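Local coordinates for peptidase M16 inactive domain family protein (Pseudomonas fluorescens, PDB 3GWB) that belongs to the peptidase M16 family through its inactive domain and may have hydrolase activity and bind a metal ion, at residues Q249-L257 / S323-F334; G294-G302 / M313-M322. All coordinates share one frame; numbering follows the deposited sequence.

Along the chain, strand 249-257 comes first. Two helices, 266-277 and 284-292, follow it and lead into residues 294-302. The chain then turns back through a short hairpin to strand 311-319, and interaction 2 closes this small loop, with 10 residues between its segments. Helix 323-340 starts just after that strand. Its first turns return to strand 249-257 in interaction 1, closing a larger loop of 65 residues in which interaction 2 is nested. The two contacts share one sheet, since strands 249-257 and 311-319 are neighbours, probably bonded from Ile-314 N to Leu-254 O. Together they tie the hairpin, the middle strand and a helix into one unit.

Interaction 1. Residues Q249-L257 / S323-F334; sequences QTSLMLAQL and SEGTLKLVQDVF
Leu-254 of the strand meets Leu-327 of the helix with both methyl branches. Leu-254 CG, the first atom past CB to make contact, lies 4.1 Å from Leu-327 CD1. Leu-254 CD1 meets Leu-327 CD1 at 4.0 Å. Leu-254 CD2 packs on Gln-331 CG at 3.8 Å, and also touches Leu-327 CD1 and Val-330 CG1. Leu-327 leaves the helix to one side, but its CG stands opposite the backbone N (chi1 176°), which brings CD1 back to the strand. Near the start of the helix, Leu-252 CD1 lies against the backbone, 4.1 Å from Leu-327 N, and beside Thr-326 CG2. This is a helix packed on one face of a mixed five-stranded sheet in the M16 inactive domain. Strand 249-257 is the middle strand, and the helix runs nearly parallel to it, at 24° and 9.8 Å between axes. Leu-254, Leu-327 and Gln-331 also touch Ile-415 of the neighbouring strand 414-419. At the strand's N-terminal end, Thr-250 CG2 lies 4.0 Å from Ser-323 CB, while Thr-250 OG1 hydrogen-bonds to Thr-318 O. With an alanine here, Thr-318 O would probably lose this hydroxyl donor and the space taken by CG2 beside Ser-323 CB would open. At the other end, Gln-256 NE2 approaches the Phe-334 ring obliquely, 4.2 Å from CE2. The amide and ring planes are 69° apart, and NE2 is held by Asn-409 O.

Interaction 2. Residues G294-G302 / M313-M322; sequences GLTYGVYSG and MINLQTRAEM
Tyr-300 and Asn-315 form a hydrogen-bonded pair in an antiparallel beta hairpin, strands 299-303 and 311-319. Strand 299-303 is the outermost strand of its sheet within this chain. Backbone bonds come first. Asn-315 N gives to Tyr-300 O at 2.8 Å, and Tyr-300 N gives to Asn-315 O at 3.1 Å. Both are nearly straight, with N-H...O angles of 161° and 166°. Gly-302 and Met-313 make the next such pair, but the bond from Gly-302 N to Met-313 O is more bent, at 137°. Between these pairs, Ile-314 CA lies 3.2 Å from Tyr-300 O in a CA-H...O contact. At the other end of the contact, side chain and waters take over. Thr-296 OG1 gives to Gln-317 O at 2.9 Å and accepts from Gly-298 N, closing an ST turn. One water joins Tyr-297 N to Gln-317 O, and a second joins Gly-298 O to Gln-317 N. Both backbone polar atoms of Gln-317 are thus linked to the turn. The apolar contacts complete the account. Leu-295 CD2 meets Met-322 CB at 3.8 Å, the two side chains crossing at about a right angle. Helix 284-292 packs on Val-299 through Leu-285 and Val-289. Val-299 and Leu-316 lie side by side. Val-299 CG2 stands opposite the carbonyl carbon and presses on Leu-316 CD1 at a tight 3.4 Å.

Interaction 1. Residues Q249-L257 / S323-F334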
ATOM      1  N   GLN A 249     -19.927  -2.372 -13.837  1.00 31.59           N
ATOM      2  CA  GLN A 249     -19.585  -3.785 -13.656  1.00 29.35           C
ATOM      3  C   GLN A 249     -20.449  -4.232 -12.495  1.00 27.40           C
ATOM      4  O   GLN A 249     -21.067  -3.402 -11.848  1.00 27.73           O
ATOM      5  CB  GLN A 249     -18.113  -3.924 -13.338  1.00 29.96           C
ATOM      6  CG  GLN A 249     -17.216  -3.552 -14.527  1.00 31.84           C
ATOM      7  CD  GLN A 249     -16.719  -4.765 -15.214  1.00 33.32           C
ATOM      8  OE1 GLN A 249     -16.596  -4.824 -16.443  1.00 34.75           O
ATOM      9  NE2 GLN A 249     -16.419  -5.766 -14.419  1.00 33.63           N
ATOM     10  N   THR A 250     -20.544  -5.523 -12.242  1.00 24.74           N
ATOM     11  CA  THR A 250     -21.321  -5.950 -11.093  1.00 23.80           C
ATOM     12  C   THR A 250     -20.470  -6.771 -10.150  1.00 22.77           C
ATOM     13  O   THR A 250     -19.752  -7.674 -10.570  1.00 22.24           O
ATOM     14  CB  THR A 250     -22.582  -6.785 -11.469  1.00 26.53           C
ATOM     15  OG1 THR A 250     -22.214  -7.856 -12.346  1.00 31.88           O
ATOM     16  CG2 THR A 250     -23.644  -5.923 -12.119  1.00 24.05           C
ATOM     17  N   SER A 251     -20.544  -6.431  -8.872  1.00 20.55           N
ATOM     18  CA  SER A 251     -19.788  -7.127  -7.847  1.00 22.07           C
ATOM     19  C   SER A 251     -20.639  -8.239  -7.258  1.00 20.73           C
ATOM     20  O   SER A 251     -21.769  -8.000  -6.834  1.00 20.90           O
ATOM     21  CB  SER A 251     -19.374  -6.149  -6.749  1.00 23.21           C
ATOM     22  OG  SER A 251     -19.037  -6.841  -5.560  1.00 27.73           O
ATOM     23  N   LEU A 252     -20.089  -9.450  -7.239  1.00 19.72           N
ATOM     24  CA  LEU A 252     -20.783 -10.621  -6.718  1.00 19.05           C
ATOM     25  C   LEU A 252     -20.046 -11.195  -5.513  1.00 19.39           C
ATOM     26  O   LEU A 252     -18.840 -11.436  -5.568  1.00 18.11           O
ATOM     27  CB  LEU A 252     -20.870 -11.705  -7.796  1.00 19.26           C
ATOM     28  CG  LEU A 252     -21.622 -11.422  -9.096  1.00 19.26           C
ATOM     29  CD1 LEU A 252     -21.332 -12.544 -10.087  1.00 18.68           C
ATOM     30  CD2 LEU A 252     -23.117 -11.310  -8.816  1.00 17.75           C
HETATM   31  N   MSE A 253     -20.775 -11.430  -4.430  1.00 19.14           N
HETATM   32  CA  MSE A 253     -20.178 -11.995  -3.230  1.00 20.25           C
HETATM   33  C   MSE A 253     -21.091 -13.065  -2.653  1.00 19.88           C
HETATM   34  O   MSE A 253     -22.288 -12.843  -2.474  1.00 19.93           O
HETATM   35  CB  MSE A 253     -19.947 -10.905  -2.185  1.00 21.20           C
HETATM   36  CG  MSE A 253     -19.073  -9.765  -2.658  1.00 24.05           C
HETATM   37 SE   MSE A 253     -18.629  -8.715  -1.272  1.00 26.29          SE
HETATM   38  CE  MSE A 253     -17.464  -9.748  -0.443  1.00 24.23           C
ATOM     39  N   LEU A 254     -20.520 -14.232  -2.383  1.00 20.05           N
ATOM     40  CA  LEU A 254     -21.270 -15.341  -1.809  1.00 18.49           C
ATOM     41  C   LEU A 254     -20.534 -15.732  -0.546  1.00 17.66           C
ATOM     42  O   LEU A 254     -19.307 -15.673  -0.500  1.00 17.74           O
ATOM     43  CB  LEU A 254     -21.314 -16.537  -2.763  1.00 19.03           C
ATOM     44  CG  LEU A 254     -21.910 -16.328  -4.155  1.00 21.11           C
ATOM     45  CD1 LEU A 254     -20.907 -15.599  -5.036  1.00 21.02           C
ATOM     46  CD2 LEU A 254     -22.252 -17.680  -4.769  1.00 18.71           C
ATOM     47  N   ALA A 255     -21.272 -16.136   0.481  1.00 15.88           N
ATOM     48  CA  ALA A 255     -20.634 -16.502   1.729  1.00 17.70           C
ATOM     49  C   ALA A 255     -21.551 -17.232   2.690  1.00 18.77           C
ATOM     50  O   ALA A 255     -22.768 -17.264   2.518  1.00 20.14           O
ATOM     51  CB  ALA A 255     -20.080 -15.244   2.411  1.00 17.41           C
ATOM     52  N   GLN A 256     -20.924 -17.816   3.705  1.00 18.73           N
ATOM     53  CA  GLN A 256     -21.600 -18.533   4.770  1.00 18.60           C
ATOM     54  C   GLN A 256     -20.549 -18.683   5.845  1.00 18.66           C
ATOM     55  O   GLN A 256     -19.378 -18.375   5.609  1.00 17.75           O
ATOM     56  CB  GLN A 256     -22.095 -19.903   4.301  1.00 17.81           C
ATOM     57  CG  GLN A 256     -21.060 -20.794   3.646  1.00 15.08           C
ATOM     58  CD  GLN A 256     -21.665 -22.122   3.208  1.00 15.32           C
ATOM     59  OE1 GLN A 256     -21.820 -23.048   4.014  1.00 16.08           O
ATOM     60  NE2 GLN A 256     -22.035 -22.210   1.936  1.00 14.30           N
ATOM     61  N   LEU A 257     -20.954 -19.131   7.026  1.00 18.82           N
ATOM     62  CA  LEU A 257     -20.006 -19.289   8.114  1.00 20.43           C
ATOM     63  C   LEU A 257     -18.986 -20.368   7.801  1.00 21.55           C
ATOM     64  O   LEU A 257     -19.341 -21.466   7.376  1.00 21.92           O
ATOM     65  CB  LEU A 257     -20.738 -19.632   9.413  1.00 18.52           C
ATOM     66  CG  LEU A 257     -21.642 -18.536   9.979  1.00 19.53           C
ATOM     67  CD1 LEU A 257     -22.253 -19.008  11.298  1.00 19.13           C
ATOM     68  CD2 LEU A 257     -20.826 -17.269  10.199  1.00 17.13           C
ATOM     69  N   SER A 323     -23.857 -10.758 -15.114  1.00 22.28           N
ATOM     70  CA  SER A 323     -23.952 -11.080 -13.690  1.00 19.87           C
ATOM     71  C   SER A 323     -24.951 -12.171 -13.332  1.00 19.84           C
ATOM     72  O   SER A 323     -24.657 -13.061 -12.535  1.00 16.50           O
ATOM     73  CB  SER A 323     -24.290  -9.821 -12.896  1.00 19.38           C
ATOM     74  OG  SER A 323     -25.583  -9.349 -13.230  1.00 20.73           O
ATOM     75  N   GLU A 324     -26.143 -12.083 -13.907  1.00 20.80           N
ATOM     76  CA  GLU A 324     -27.188 -13.056 -13.635  1.00 22.35           C
ATOM     77  C   GLU A 324     -26.725 -14.480 -13.984  1.00 22.22           C
ATOM     78  O   GLU A 324     -26.902 -15.417 -13.200  1.00 21.12           O
ATOM     79  CB  GLU A 324     -28.440 -12.680 -14.434  1.00 25.43           C
ATOM     80  CG  GLU A 324     -28.720 -11.162 -14.449  1.00 30.10           C
ATOM     81  CD  GLU A 324     -28.052 -10.417 -15.622  1.00 30.00           C
ATOM     82  OE1 GLU A 324     -26.919 -10.765 -16.004  1.00 33.20           O
ATOM     83  OE2 GLU A 324     -28.662  -9.466 -16.156  1.00 29.93           O
ATOM     84  N   GLY A 325     -26.116 -14.632 -15.155  1.00 20.22           N
ATOM     85  CA  GLY A 325     -25.650 -15.940 -15.573  1.00 19.12           C
ATOM     86  C   GLY A 325     -24.375 -16.382 -14.874  1.00 19.73           C
ATOM     87  O   GLY A 325     -24.200 -17.562 -14.573  1.00 17.88           O
ATOM     88  N   THR A 326     -23.483 -15.434 -14.615  1.00 18.76           N
ATOM     89  CA  THR A 326     -22.222 -15.743 -13.958  1.00 18.33           C
ATOM     90  C   THR A 326     -22.441 -16.240 -12.532  1.00 18.83           C
ATOM     91  O   THR A 326     -21.739 -17.141 -12.070  1.00 19.40           O
ATOM     92  CB  THR A 326     -21.293 -14.513 -13.942  1.00 18.08           C
ATOM     93  OG1 THR A 326     -21.115 -14.039 -15.283  1.00 19.60           O
ATOM     94  CG2 THR A 326     -19.926 -14.878 -13.373  1.00 18.35           C
ATOM     95  N   LEU A 327     -23.412 -15.660 -11.838  1.00 18.68           N
ATOM     96  CA  LEU A 327     -23.711 -16.063 -10.469  1.00 19.50           C
ATOM     97  C   LEU A 327     -24.198 -17.509 -10.424  1.00 20.35           C
ATOM     98  O   LEU A 327     -23.855 -18.257  -9.510  1.00 19.06           O
ATOM     99  CB  LEU A 327     -24.773 -15.144  -9.855  1.00 20.30           C
ATOM    100  CG  LEU A 327     -25.244 -15.516  -8.441  1.00 20.91           C
ATOM    101  CD1 LEU A 327     -24.085 -15.429  -7.463  1.00 20.72           C
ATOM    102  CD2 LEU A 327     -26.370 -14.584  -8.010  1.00 20.27           C
ATOM    103  N   LYS A 328     -25.011 -17.893 -11.407  1.00 21.86           N
ATOM    104  CA  LYS A 328     -25.531 -19.253 -11.481  1.00 21.31           C
ATOM    105  C   LYS A 328     -24.373 -20.204 -11.720  1.00 19.50           C
ATOM    106  O   LYS A 328     -24.305 -21.271 -11.113  1.00 17.10           O
ATOM    107  CB  LYS A 328     -26.525 -19.395 -12.635  1.00 24.16           C
ATOM    108  CG  LYS A 328     -27.703 -18.442 -12.586  1.00 29.72           C
ATOM    109  CD  LYS A 328     -28.627 -18.737 -11.420  1.00 32.06           C
ATOM    110  CE  LYS A 328     -29.843 -17.812 -11.439  1.00 34.32           C
ATOM    111  NZ  LYS A 328     -30.596 -17.904 -12.720  1.00 34.57           N
ATOM    112  N   LEU A 329     -23.475 -19.812 -12.621  1.00 16.96           N
ATOM    113  CA  LEU A 329     -22.309 -20.621 -12.959  1.00 17.76           C
ATOM    114  C   LEU A 329     -21.444 -20.876 -11.730  1.00 17.45           C
ATOM    115  O   LEU A 329     -21.090 -22.016 -11.443  1.00 18.21           O
ATOM    116  CB  LEU A 329     -21.467 -19.927 -14.043  1.00 16.42           C
ATOM    117  CG  LEU A 329     -20.090 -20.516 -14.383  1.00 15.21           C
ATOM    118  CD1 LEU A 329     -20.251 -21.919 -14.955  1.00 16.10           C
ATOM    119  CD2 LEU A 329     -19.366 -19.611 -15.378  1.00 13.57           C
ATOM    120  N   VAL A 330     -21.105 -19.811 -11.009  1.00 18.35           N
ATOM    121  CA  VAL A 330     -20.276 -19.943  -9.815  1.00 17.52           C
ATOM    122  C   VAL A 330     -20.934 -20.896  -8.825  1.00 17.95           C
ATOM    123  O   VAL A 330     -20.273 -21.762  -8.251  1.00 16.83           O
ATOM    124  CB  VAL A 330     -20.054 -18.574  -9.134  1.00 16.91           C
ATOM    125  CG1 VAL A 330     -19.403 -18.760  -7.773  1.00 18.76           C
ATOM    126  CG2 VAL A 330     -19.165 -17.708 -10.007  1.00 18.86           C
ATOM    127  N   GLN A 331     -22.237 -20.732  -8.621  1.00 18.35           N
ATOM    128  CA  GLN A 331     -22.963 -21.601  -7.702  1.00 20.36           C
ATOM    129  C   GLN A 331     -22.897 -23.059  -8.162  1.00 19.68           C
ATOM    130  O   GLN A 331     -22.688 -23.955  -7.349  1.00 19.81           O
ATOM    131  CB  GLN A 331     -24.423 -21.159  -7.583  1.00 21.84           C
ATOM    132  CG  GLN A 331     -24.604 -19.836  -6.859  1.00 26.64           C
ATOM    133  CD  GLN A 331     -26.062 -19.433  -6.734  1.00 29.32           C
ATOM    134  OE1 GLN A 331     -26.743 -19.208  -7.736  1.00 32.96           O
ATOM    135  NE2 GLN A 331     -26.549 -19.339  -5.500  1.00 29.81           N
ATOM    136  N   ASP A 332     -23.072 -23.290  -9.461  1.00 19.88           N
ATOM    137  CA  ASP A 332     -23.024 -24.645 -10.008  1.00 20.78           C
ATOM    138  C   ASP A 332     -21.625 -25.216  -9.838  1.00 18.63           C
ATOM    139  O   ASP A 332     -21.466 -26.379  -9.479  1.00 18.39           O
ATOM    140  CB  ASP A 332     -23.389 -24.661 -11.498  1.00 24.72           C
ATOM    141  CG  ASP A 332     -24.786 -24.135 -11.766  1.00 30.49           C
ATOM    142  OD1 ASP A 332     -25.730 -24.561 -11.064  1.00 32.37           O
ATOM    143  OD2 ASP A 332     -24.942 -23.304 -12.690  1.00 34.56           O
ATOM    144  N   VAL A 333     -20.613 -24.401 -10.114  1.00 16.58           N
ATOM    145  CA  VAL A 333     -19.233 -24.842  -9.961  1.00 17.15           C
ATOM    146  C   VAL A 333     -18.979 -25.203  -8.503  1.00 17.46           C
ATOM    147  O   VAL A 333     -18.288 -26.177  -8.202  1.00 19.21           O
ATOM    148  CB  VAL A 333     -18.245 -23.737 -10.373  1.00 17.32           C
ATOM    149  CG1 VAL A 333     -16.836 -24.124  -9.964  1.00 17.72           C
ATOM    150  CG2 VAL A 333     -18.320 -23.512 -11.876  1.00 18.80           C
ATOM    151  N   PHE A 334     -19.531 -24.408  -7.598  1.00 17.42           N
ATOM    152  CA  PHE A 334     -19.360 -24.653  -6.173  1.00 18.31           C
ATOM    153  C   PHE A 334     -20.063 -25.949  -5.775  1.00 18.13           C
ATOM    154  O   PHE A 334     -19.494 -26.785  -5.072  1.00 16.82           O
ATOM    155  CB  PHE A 334     -19.943 -23.494  -5.367  1.00 18.15           C
ATOM    156  CG  PHE A 334     -19.828 -23.671  -3.886  1.00 19.21           C
ATOM    157  CD1 PHE A 334     -18.583 -23.757  -3.283  1.00 20.33           C
ATOM    158  CD2 PHE A 334     -20.967 -23.740  -3.089  1.00 20.90           C
ATOM    159  CE1 PHE A 334     -18.463 -23.911  -1.906  1.00 20.60           C
ATOM    160  CE2 PHE A 334     -20.860 -23.893  -1.706  1.00 21.54           C
ATOM    161  CZ  PHE A 334     -19.604 -23.978  -1.116  1.00 22.15           C
TER

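Interaction 2. Residues G294-G302 / M313-M322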
ATOM      1  N   GLY A 294     -14.354 -16.558 -20.021  1.00 30.25           N
ATOM      2  CA  GLY A 294     -13.911 -15.177 -20.119  1.00 28.04           C
ATOM      3  C   GLY A 294     -14.890 -14.192 -19.498  1.00 26.32           C
ATOM      4  O   GLY A 294     -15.094 -13.097 -20.022  1.00 26.47           O
ATOM      5  N   LEU A 295     -15.486 -14.571 -18.369  1.00 23.89           N
ATOM      6  CA  LEU A 295     -16.465 -13.724 -17.688  1.00 21.41           C
ATOM      7  C   LEU A 295     -15.913 -12.833 -16.573  1.00 20.42           C
ATOM      8  O   LEU A 295     -16.655 -12.042 -15.984  1.00 21.37           O
ATOM      9  CB  LEU A 295     -17.585 -14.595 -17.120  1.00 21.43           C
ATOM     10  CG  LEU A 295     -18.517 -15.218 -18.159  1.00 21.23           C
ATOM     11  CD1 LEU A 295     -19.299 -16.359 -17.533  1.00 20.34           C
ATOM     12  CD2 LEU A 295     -19.455 -14.138 -18.707  1.00 19.90           C
ATOM     13  N   THR A 296     -14.620 -12.950 -16.288  1.00 18.89           N
ATOM     14  CA  THR A 296     -14.017 -12.156 -15.225  1.00 18.32           C
ATOM     15  C   THR A 296     -12.494 -12.219 -15.267  1.00 17.86           C
ATOM     16  O   THR A 296     -11.916 -13.072 -15.931  1.00 18.43           O
ATOM     17  CB  THR A 296     -14.468 -12.675 -13.855  1.00 18.93           C
ATOM     18  OG1 THR A 296     -13.934 -11.847 -12.817  1.00 16.78           O
ATOM     19  CG2 THR A 296     -13.970 -14.087 -13.655  1.00 18.87           C
ATOM     20  N   TYR A 297     -11.845 -11.313 -14.548  1.00 17.64           N
ATOM     21  CA  TYR A 297     -10.394 -11.316 -14.502  1.00 18.64           C
ATOM     22  C   TYR A 297      -9.941 -11.929 -13.187  1.00 18.37           C
ATOM     23  O   TYR A 297      -8.785 -12.314 -13.037  1.00 18.18           O
ATOM     24  CB  TYR A 297      -9.843  -9.897 -14.655  1.00 21.19           C
ATOM     25  CG  TYR A 297      -9.991  -9.361 -16.062  1.00 22.96           C
ATOM     26  CD1 TYR A 297      -9.494 -10.073 -17.149  1.00 24.12           C
ATOM     27  CD2 TYR A 297     -10.660  -8.166 -16.311  1.00 25.07           C
ATOM     28  CE1 TYR A 297      -9.668  -9.614 -18.452  1.00 25.31           C
ATOM     29  CE2 TYR A 297     -10.836  -7.695 -17.614  1.00 25.53           C
ATOM     30  CZ  TYR A 297     -10.340  -8.429 -18.677  1.00 24.53           C
ATOM     31  OH  TYR A 297     -10.533  -7.996 -19.968  1.00 26.88           O
ATOM     32  N   GLY A 298     -10.862 -12.039 -12.237  1.00 17.74           N
ATOM     33  CA  GLY A 298     -10.491 -12.622 -10.965  1.00 18.05           C
ATOM     34  C   GLY A 298     -11.644 -13.088 -10.105  1.00 17.27           C
ATOM     35  O   GLY A 298     -12.544 -12.316  -9.785  1.00 18.44           O
ATOM     36  N   VAL A 299     -11.620 -14.365  -9.744  1.00 16.89           N
ATOM     37  CA  VAL A 299     -12.645 -14.935  -8.881  1.00 16.93           C
ATOM     38  C   VAL A 299     -11.863 -15.703  -7.836  1.00 17.43           C
ATOM     39  O   VAL A 299     -11.080 -16.595  -8.166  1.00 16.47           O
ATOM     40  CB  VAL A 299     -13.576 -15.914  -9.624  1.00 16.09           C
ATOM     41  CG1 VAL A 299     -14.697 -16.372  -8.700  1.00 15.56           C
ATOM     42  CG2 VAL A 299     -14.159 -15.243 -10.830  1.00 21.64           C
ATOM     43  N   TYR A 300     -12.069 -15.336  -6.580  1.00 17.33           N
ATOM     44  CA  TYR A 300     -11.367 -15.964  -5.474  1.00 19.19           C
ATOM     45  C   TYR A 300     -12.309 -16.377  -4.357  1.00 19.12           C
ATOM     46  O   TYR A 300     -13.363 -15.771  -4.153  1.00 17.79           O
ATOM     47  CB  TYR A 300     -10.321 -14.992  -4.930  1.00 21.19           C
ATOM     48  CG  TYR A 300      -9.423 -14.460  -6.014  1.00 22.56           C
ATOM     49  CD1 TYR A 300      -8.432 -15.260  -6.575  1.00 24.14           C
ATOM     50  CD2 TYR A 300      -9.611 -13.177  -6.534  1.00 23.67           C
ATOM     51  CE1 TYR A 300      -7.645 -14.799  -7.626  1.00 27.50           C
ATOM     52  CE2 TYR A 300      -8.833 -12.706  -7.587  1.00 23.80           C
ATOM     53  CZ  TYR A 300      -7.856 -13.524  -8.131  1.00 25.70           C
ATOM     54  OH  TYR A 300      -7.094 -13.087  -9.187  1.00 28.64           O
ATOM     55  N   SER A 301     -11.912 -17.421  -3.639  1.00 18.11           N
ATOM     56  CA  SER A 301     -12.692 -17.923  -2.521  1.00 18.97           C
ATOM     57  C   SER A 301     -11.716 -18.116  -1.367  1.00 19.14           C
ATOM     58  O   SER A 301     -10.505 -18.226  -1.582  1.00 18.38           O
ATOM     59  CB  SER A 301     -13.349 -19.257  -2.885  1.00 17.67           C
ATOM     60  OG  SER A 301     -12.380 -20.286  -2.995  1.00 22.01           O
ATOM     61  N   GLY A 302     -12.231 -18.149  -0.144  1.00 16.94           N
ATOM     62  CA  GLY A 302     -11.347 -18.335   0.985  1.00 17.89           C
ATOM     63  C   GLY A 302     -12.002 -18.263   2.343  1.00 17.76           C
ATOM     64  O   GLY A 302     -13.062 -17.659   2.517  1.00 16.75           O
HETATM   65  N   MSE A 313     -15.911 -17.096   1.956  1.00 16.16           N
HETATM   66  CA  MSE A 313     -16.426 -16.164   0.974  1.00 19.06           C
HETATM   67  C   MSE A 313     -15.840 -16.337  -0.421  1.00 18.23           C
HETATM   68  O   MSE A 313     -14.682 -16.719  -0.578  1.00 17.91           O
HETATM   69  CB  MSE A 313     -16.152 -14.745   1.478  1.00 22.58           C
HETATM   70  CG  MSE A 313     -16.860 -13.633   0.745  1.00 28.43           C
HETATM   71 SE   MSE A 313     -16.531 -12.062   1.582  1.00 35.17          SE
HETATM   72  CE  MSE A 313     -17.019 -12.476   3.270  1.00 31.80           C
ATOM     73  N   ILE A 314     -16.666 -16.061  -1.425  1.00 17.24           N
ATOM     74  CA  ILE A 314     -16.266 -16.125  -2.825  1.00 15.54           C
ATOM     75  C   ILE A 314     -16.619 -14.766  -3.395  1.00 15.50           C
ATOM     76  O   ILE A 314     -17.722 -14.273  -3.164  1.00 16.11           O
ATOM     77  CB  ILE A 314     -17.072 -17.162  -3.621  1.00 15.41           C
ATOM     78  CG1 ILE A 314     -16.785 -18.567  -3.100  1.00 14.14           C
ATOM     79  CG2 ILE A 314     -16.741 -17.038  -5.109  1.00 11.86           C
ATOM     80  CD1 ILE A 314     -17.684 -19.626  -3.713  1.00 16.74           C
ATOM     81  N   ASN A 315     -15.701 -14.152  -4.130  1.00 15.22           N
ATOM     82  CA  ASN A 315     -15.999 -12.850  -4.713  1.00 17.58           C
ATOM     83  C   ASN A 315     -15.410 -12.658  -6.101  1.00 16.46           C
ATOM     84  O   ASN A 315     -14.361 -13.210  -6.433  1.00 14.75           O
ATOM     85  CB  ASN A 315     -15.513 -11.731  -3.799  1.00 21.25           C
ATOM     86  CG  ASN A 315     -14.018 -11.720  -3.647  1.00 24.88           C
ATOM     87  OD1 ASN A 315     -13.445 -12.561  -2.952  1.00 29.92           O
ATOM     88  ND2 ASN A 315     -13.367 -10.775  -4.311  1.00 28.00           N
ATOM     89  N   LEU A 316     -16.105 -11.868  -6.911  1.00 15.69           N
ATOM     90  CA  LEU A 316     -15.667 -11.581  -8.265  1.00 15.66           C
ATOM     91  C   LEU A 316     -16.448 -10.394  -8.803  1.00 16.00           C
ATOM     92  O   LEU A 316     -17.409  -9.925  -8.182  1.00 16.26           O
ATOM     93  CB  LEU A 316     -15.888 -12.792  -9.184  1.00 16.46           C
ATOM     94  CG  LEU A 316     -17.339 -13.128  -9.566  1.00 16.79           C
ATOM     95  CD1 LEU A 316     -17.356 -14.077 -10.753  1.00 17.33           C
ATOM     96  CD2 LEU A 316     -18.055 -13.744  -8.383  1.00 18.73           C
ATOM     97  N   GLN A 317     -16.026  -9.918  -9.966  1.00 17.46           N
ATOM     98  CA  GLN A 317     -16.661  -8.791 -10.639  1.00 19.26           C
ATOM     99  C   GLN A 317     -16.826  -9.188 -12.105  1.00 19.47           C
ATOM    100  O   GLN A 317     -15.946  -9.816 -12.680  1.00 18.44           O
ATOM    101  CB  GLN A 317     -15.772  -7.548 -10.512  1.00 21.37           C
ATOM    102  CG  GLN A 317     -16.313  -6.297 -11.175  1.00 27.16           C
ATOM    103  CD  GLN A 317     -15.498  -5.058 -10.829  1.00 28.09           C
ATOM    104  OE1 GLN A 317     -15.425  -4.656  -9.667  1.00 28.22           O
ATOM    105  NE2 GLN A 317     -14.879  -4.448 -11.839  1.00 29.12           N
ATOM    106  N   THR A 318     -17.961  -8.840 -12.696  1.00 20.22           N
ATOM    107  CA  THR A 318     -18.235  -9.173 -14.088  1.00 21.24           C
ATOM    108  C   THR A 318     -19.065  -8.069 -14.722  1.00 20.27           C
ATOM    109  O   THR A 318     -19.538  -7.166 -14.034  1.00 18.92           O
ATOM    110  CB  THR A 318     -19.044 -10.483 -14.212  1.00 23.36           C
ATOM    111  OG1 THR A 318     -20.293 -10.341 -13.523  1.00 23.91           O
ATOM    112  CG2 THR A 318     -18.277 -11.650 -13.615  1.00 25.81           C
ATOM    113  N   ARG A 319     -19.238  -8.146 -16.037  1.00 20.99           N
ATOM    114  CA  ARG A 319     -20.042  -7.166 -16.749  1.00 21.26           C
ATOM    115  C   ARG A 319     -21.462  -7.306 -16.203  1.00 19.47           C
ATOM    116  O   ARG A 319     -21.939  -8.421 -15.987  1.00 18.35           O
ATOM    117  CB  ARG A 319     -20.032  -7.454 -18.251  1.00 25.47           C
ATOM    118  CG  ARG A 319     -18.645  -7.670 -18.830  1.00 31.09           C
ATOM    119  CD  ARG A 319     -18.681  -7.768 -20.349  1.00 36.45           C
ATOM    120  NE  ARG A 319     -18.823  -6.454 -20.977  1.00 41.52           N
ATOM    121  CZ  ARG A 319     -17.900  -5.498 -20.914  1.00 44.29           C
ATOM    122  NH1 ARG A 319     -16.767  -5.707 -20.252  1.00 45.60           N
ATOM    123  NH2 ARG A 319     -18.108  -4.329 -21.509  1.00 45.33           N
ATOM    124  N   ALA A 320     -22.123  -6.174 -15.976  1.00 18.50           N
ATOM    125  CA  ALA A 320     -23.479  -6.155 -15.437  1.00 19.35           C
ATOM    126  C   ALA A 320     -24.442  -7.073 -16.185  1.00 20.45           C
ATOM    127  O   ALA A 320     -25.260  -7.763 -15.573  1.00 19.18           O
ATOM    128  CB  ALA A 320     -24.016  -4.726 -15.441  1.00 18.68           C
ATOM    129  N   GLU A 321     -24.341  -7.080 -17.509  1.00 22.73           N
ATOM    130  CA  GLU A 321     -25.213  -7.900 -18.339  1.00 25.91           C
ATOM    131  C   GLU A 321     -24.915  -9.393 -18.251  1.00 26.17           C
ATOM    132  O   GLU A 321     -25.686 -10.209 -18.750  1.00 26.48           O
ATOM    133  CB  GLU A 321     -25.125  -7.447 -19.798  1.00 28.09           C
ATOM    134  CG  GLU A 321     -23.706  -7.255 -20.295  1.00 36.24           C
ATOM    135  CD  GLU A 321     -23.632  -7.066 -21.798  1.00 40.79           C
ATOM    136  OE1 GLU A 321     -24.438  -6.276 -22.340  1.00 43.89           O
ATOM    137  OE2 GLU A 321     -22.763  -7.701 -22.437  1.00 45.25           O
HETATM  138  N   MSE A 322     -23.803  -9.752 -17.618  1.00 25.83           N
HETATM  139  CA  MSE A 322     -23.441 -11.161 -17.482  1.00 25.94           C
HETATM  140  C   MSE A 322     -23.556 -11.666 -16.040  1.00 23.45           C
HETATM  141  O   MSE A 322     -23.388 -12.856 -15.782  1.00 23.13           O
HETATM  142  CB  MSE A 322     -22.005 -11.384 -17.975  1.00 26.95           C
HETATM  143  CG  MSE A 322     -21.764 -11.005 -19.433  1.00 30.95           C
HETATM  144 SE   MSE A 322     -22.596 -12.089 -20.630  1.00 33.19          SE
HETATM  145  CE  MSE A 322     -24.100 -11.221 -20.875  1.00 34.05           C
TER
HETATM  146  O   HOH W   1     -12.963  -9.120 -13.208  1.00 22.21           O
HETATM  147  O   HOH W   2     -13.149  -9.750 -10.556  1.00 17.77           O